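Local coordinates for SIR4-interacting protein SIF2 (Saccharomyces cerevisiae, PDB 1R5M), which antagonizes telomeric silencing in yeast and works as a transcription corepressor subunit of the Set3C complex, tetramerizing through its LisH domain, at residues Y388-D399 with V411-V421. Numbering follows the deposited sequence.
Sequences YQSSQDNDYIFD and VAYSLQEGSVV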
# COMPACT_ATOMS: atom_id res chain seq x y z
N TYR A 388 -8.70 14.52 10.68
CA TYR A 388 -8.89 13.73 11.89
C TYR A 388 -7.67 13.98 12.77
O TYR A 388 -6.53 13.82 12.32
CB TYR A 388 -8.99 12.24 11.56
CG TYR A 388 -9.25 11.35 12.76
CD1 TYR A 388 -10.43 11.47 13.49
CD2 TYR A 388 -8.32 10.39 13.16
CE1 TYR A 388 -10.68 10.64 14.59
CE2 TYR A 388 -8.56 9.56 14.25
CZ TYR A 388 -9.74 9.69 14.96
OH TYR A 388 -9.99 8.86 16.03
N GLN A 389 -7.90 14.39 14.01
CA GLN A 389 -6.81 14.68 14.94
C GLN A 389 -7.41 14.98 16.31
O GLN A 389 -8.61 15.21 16.44
CB GLN A 389 -6.03 15.90 14.43
CG GLN A 389 -4.97 16.47 15.38
CD GLN A 389 -3.77 15.57 15.55
OE1 GLN A 389 -2.65 15.92 15.15
NE2 GLN A 389 -3.98 14.41 16.15
N SER A 390 -6.57 14.96 17.34
CA SER A 390 -7.02 15.29 18.69
C SER A 390 -5.79 15.66 19.49
O SER A 390 -4.67 15.23 19.17
CB SER A 390 -7.74 14.11 19.35
OG SER A 390 -6.84 13.26 20.02
N SER A 391 -5.98 16.46 20.52
CA SER A 391 -4.87 16.89 21.35
C SER A 391 -4.70 15.99 22.57
O SER A 391 -3.93 16.31 23.47
CB SER A 391 -5.08 18.34 21.81
OG SER A 391 -6.29 18.46 22.56
N GLN A 392 -5.38 14.84 22.58
CA GLN A 392 -5.28 13.94 23.72
C GLN A 392 -4.10 12.96 23.69
O GLN A 392 -3.86 12.24 24.66
CB GLN A 392 -6.61 13.20 23.92
CG GLN A 392 -7.64 14.00 24.73
CD GLN A 392 -7.95 15.37 24.13
OE1 GLN A 392 -8.69 15.47 23.15
NE2 GLN A 392 -7.39 16.42 24.72
N ASP A 393 -3.37 12.94 22.58
CA ASP A 393 -2.16 12.12 22.46
C ASP A 393 -1.35 12.65 21.30
O ASP A 393 -1.87 13.38 20.45
CB ASP A 393 -2.49 10.64 22.22
CG ASP A 393 -2.97 10.37 20.81
OD1 ASP A 393 -4.19 10.37 20.59
OD2 ASP A 393 -2.11 10.18 19.92
N ASN A 394 -0.06 12.31 21.26
CA ASN A 394 0.82 12.76 20.18
C ASN A 394 1.44 11.56 19.46
O ASN A 394 2.52 11.67 18.90
CB ASN A 394 1.95 13.62 20.76
CG ASN A 394 2.95 12.80 21.54
OD1 ASN A 394 2.59 11.79 22.14
ND2 ASN A 394 4.21 13.24 21.56
N ASP A 395 0.75 10.42 19.48
CA ASP A 395 1.29 9.22 18.84
C ASP A 395 1.33 9.36 17.31
O ASP A 395 0.61 10.17 16.73
CB ASP A 395 0.45 8.00 19.23
CG ASP A 395 1.14 6.68 18.93
OD1 ASP A 395 2.35 6.68 18.61
OD2 ASP A 395 0.47 5.63 19.02
N TYR A 396 2.21 8.57 16.70
CA TYR A 396 2.38 8.56 15.24
C TYR A 396 1.36 7.63 14.60
O TYR A 396 0.89 6.68 15.23
CB TYR A 396 3.76 8.00 14.86
CG TYR A 396 4.96 8.79 15.31
CD1 TYR A 396 5.98 8.18 16.03
CD2 TYR A 396 5.09 10.14 14.98
CE1 TYR A 396 7.12 8.89 16.41
CE2 TYR A 396 6.22 10.86 15.36
CZ TYR A 396 7.23 10.23 16.07
OH TYR A 396 8.35 10.95 16.43
N ILE A 397 1.05 7.90 13.34
CA ILE A 397 0.16 7.04 12.55
C ILE A 397 1.10 6.41 11.53
O ILE A 397 1.76 7.13 10.78
CB ILE A 397 -0.93 7.84 11.82
CG1 ILE A 397 -1.94 8.37 12.84
CG2 ILE A 397 -1.62 6.95 10.79
CD1 ILE A 397 -2.96 9.33 12.25
N PHE A 398 1.18 5.09 11.51
CA PHE A 398 2.06 4.36 10.60
C PHE A 398 1.36 3.85 9.34
O PHE A 398 2.01 3.56 8.33
CB PHE A 398 2.67 3.15 11.32
CG PHE A 398 3.80 3.48 12.25
CD1 PHE A 398 4.41 2.48 12.99
CD2 PHE A 398 4.28 4.78 12.37
CE1 PHE A 398 5.48 2.76 13.83
CE2 PHE A 398 5.35 5.08 13.21
CZ PHE A 398 5.95 4.06 13.94
N ASP A 399 0.04 3.73 9.40
CA ASP A 399 -0.70 3.21 8.27
C ASP A 399 -2.16 3.62 8.31
O ASP A 399 -2.70 3.94 9.37
CB ASP A 399 -0.60 1.68 8.27
CG ASP A 399 -1.39 1.03 7.16
OD1 ASP A 399 -2.41 0.35 7.44
OD2 ASP A 399 -0.99 1.18 5.99
N VAL A 411 -7.24 3.65 10.92
CA VAL A 411 -6.01 4.34 11.28
C VAL A 411 -5.18 3.51 12.25
O VAL A 411 -5.67 3.11 13.32
CB VAL A 411 -6.33 5.71 11.93
CG1 VAL A 411 -5.05 6.46 12.23
CG2 VAL A 411 -7.24 6.52 11.01
N ALA A 412 -3.94 3.23 11.88
CA ALA A 412 -3.05 2.45 12.72
C ALA A 412 -2.01 3.34 13.40
O ALA A 412 -1.15 3.92 12.73
CB ALA A 412 -2.35 1.37 11.88
N TYR A 413 -2.11 3.47 14.72
CA TYR A 413 -1.15 4.27 15.47
C TYR A 413 -0.00 3.36 15.87
O TYR A 413 -0.18 2.14 16.00
CB TYR A 413 -1.79 4.88 16.72
CG TYR A 413 -2.79 5.98 16.44
CD1 TYR A 413 -4.15 5.69 16.27
CD2 TYR A 413 -2.37 7.30 16.34
CE1 TYR A 413 -5.07 6.71 16.01
CE2 TYR A 413 -3.29 8.33 16.08
CZ TYR A 413 -4.63 8.02 15.92
OH TYR A 413 -5.53 9.03 15.67
N SER A 414 1.18 3.93 16.09
CA SER A 414 2.34 3.13 16.43
C SER A 414 2.23 2.39 17.76
O SER A 414 2.61 1.23 17.85
CB SER A 414 3.60 4.00 16.45
OG SER A 414 3.64 4.86 17.57
N LEU A 415 1.67 3.05 18.77
CA LEU A 415 1.56 2.45 20.09
C LEU A 415 0.15 2.33 20.67
O LEU A 415 -0.20 1.29 21.23
CB LEU A 415 2.43 3.24 21.07
CG LEU A 415 3.93 3.22 20.76
CD1 LEU A 415 4.65 4.28 21.58
CD2 LEU A 415 4.48 1.83 21.05
N GLN A 416 -0.66 3.38 20.53
CA GLN A 416 -2.01 3.34 21.07
C GLN A 416 -3.00 2.56 20.23
O GLN A 416 -2.66 1.98 19.20
CB GLN A 416 -2.54 4.76 21.32
CG GLN A 416 -2.73 5.60 20.08
CD GLN A 416 -3.33 6.96 20.40
OE1 GLN A 416 -3.20 7.46 21.51
NE2 GLN A 416 -3.98 7.56 19.41
N GLU A 417 -4.25 2.55 20.68
CA GLU A 417 -5.31 1.84 20.00
C GLU A 417 -5.59 2.36 18.60
O GLU A 417 -5.45 3.55 18.33
CB GLU A 417 -6.59 1.91 20.84
CG GLU A 417 -6.45 1.23 22.19
CD GLU A 417 -7.66 1.44 23.07
OE1 GLU A 417 -8.03 2.61 23.31
OE2 GLU A 417 -8.24 0.43 23.54
N GLY A 418 -5.96 1.44 17.71
CA GLY A 418 -6.28 1.82 16.35
C GLY A 418 -7.64 2.51 16.37
O GLY A 418 -8.36 2.47 17.37
N SER A 419 -8.00 3.12 15.25
CA SER A 419 -9.26 3.83 15.17
C SER A 419 -9.90 3.74 13.80
O SER A 419 -9.23 3.89 12.78
CB SER A 419 -9.03 5.31 15.53
OG SER A 419 -10.22 6.07 15.41
N VAL A 420 -11.20 3.47 13.76
CA VAL A 420 -11.92 3.44 12.50
C VAL A 420 -12.72 4.74 12.50
O VAL A 420 -13.48 5.01 13.44
CB VAL A 420 -12.89 2.24 12.39
CG1 VAL A 420 -13.67 2.33 11.09
CG2 VAL A 420 -12.10 0.94 12.44
N VAL A 421 -12.54 5.54 11.47
CA VAL A 421 -13.24 6.82 11.37
C VAL A 421 -14.22 6.83 10.21
O VAL A 421 -13.99 6.19 9.18
CB VAL A 421 -12.24 7.98 11.19
CG1 VAL A 421 -11.25 7.99 12.35
CG2 VAL A 421 -11.50 7.84 9.87
O HOH W 1 -7.39 8.34 17.79
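Ile397 pairs with Tyr413 in the eighth WD repeat of this beta-propeller, where the hairpin of strands 397-402 and 408-413 carries a classic beta bulge, Phe398 and Asp399 both facing Ala412. Backbone evidence is the bond from Phe398 N to Ala412 O and the return bond from Ala412 N to Asp399 O, each 2.9 Å. On the closely packed face, Ile397 and Tyr413 lie side by side, CG1 of Ile397 coming 3.5 Å from CE2 of Tyr413, while CD1 of Ile397 touches CG1 of Val411. Farther along, CG1 of Val421 sits over the centre of the Tyr388 ring, only 11° off its normal; chi1 of -178°, with CG opposite the backbone N, extends this ring toward strand 419-422. Strand 37-44 joins there, and Glu41 takes a hydrogen bond with Ser419 OG.

The loop that follows Tyr413 is held by the Asp395 carboxylate. OD2 accepts from Leu415 N through its syn lone pair and from Gln416 N nearly along the C-O bond, in an almost straight hydrogen bond, while OD1 takes a very short bond of 2.5 Å from Ser414 OG. Replacing Asp395 with an alanine would probably leave both loop amides without their acceptor and the Ser414 hydroxyl able to rotate.

The more exposed parts are looser. In one place Phe398, largely solvent-exposed, lays one ring face on Ser414 CB. In another, well apart from it, Gln416 NE2 makes just a weak bond to Asp393 OD1, with carboxylate and amide planes 59° apart. That same NE2 nevertheless lies 3.3 Å above the centre of the Tyr413 ring. At the end of this ring, one water lies between two phenols, 2.9 Å from Tyr413 OH and 3.2 Å from Tyr388 OH.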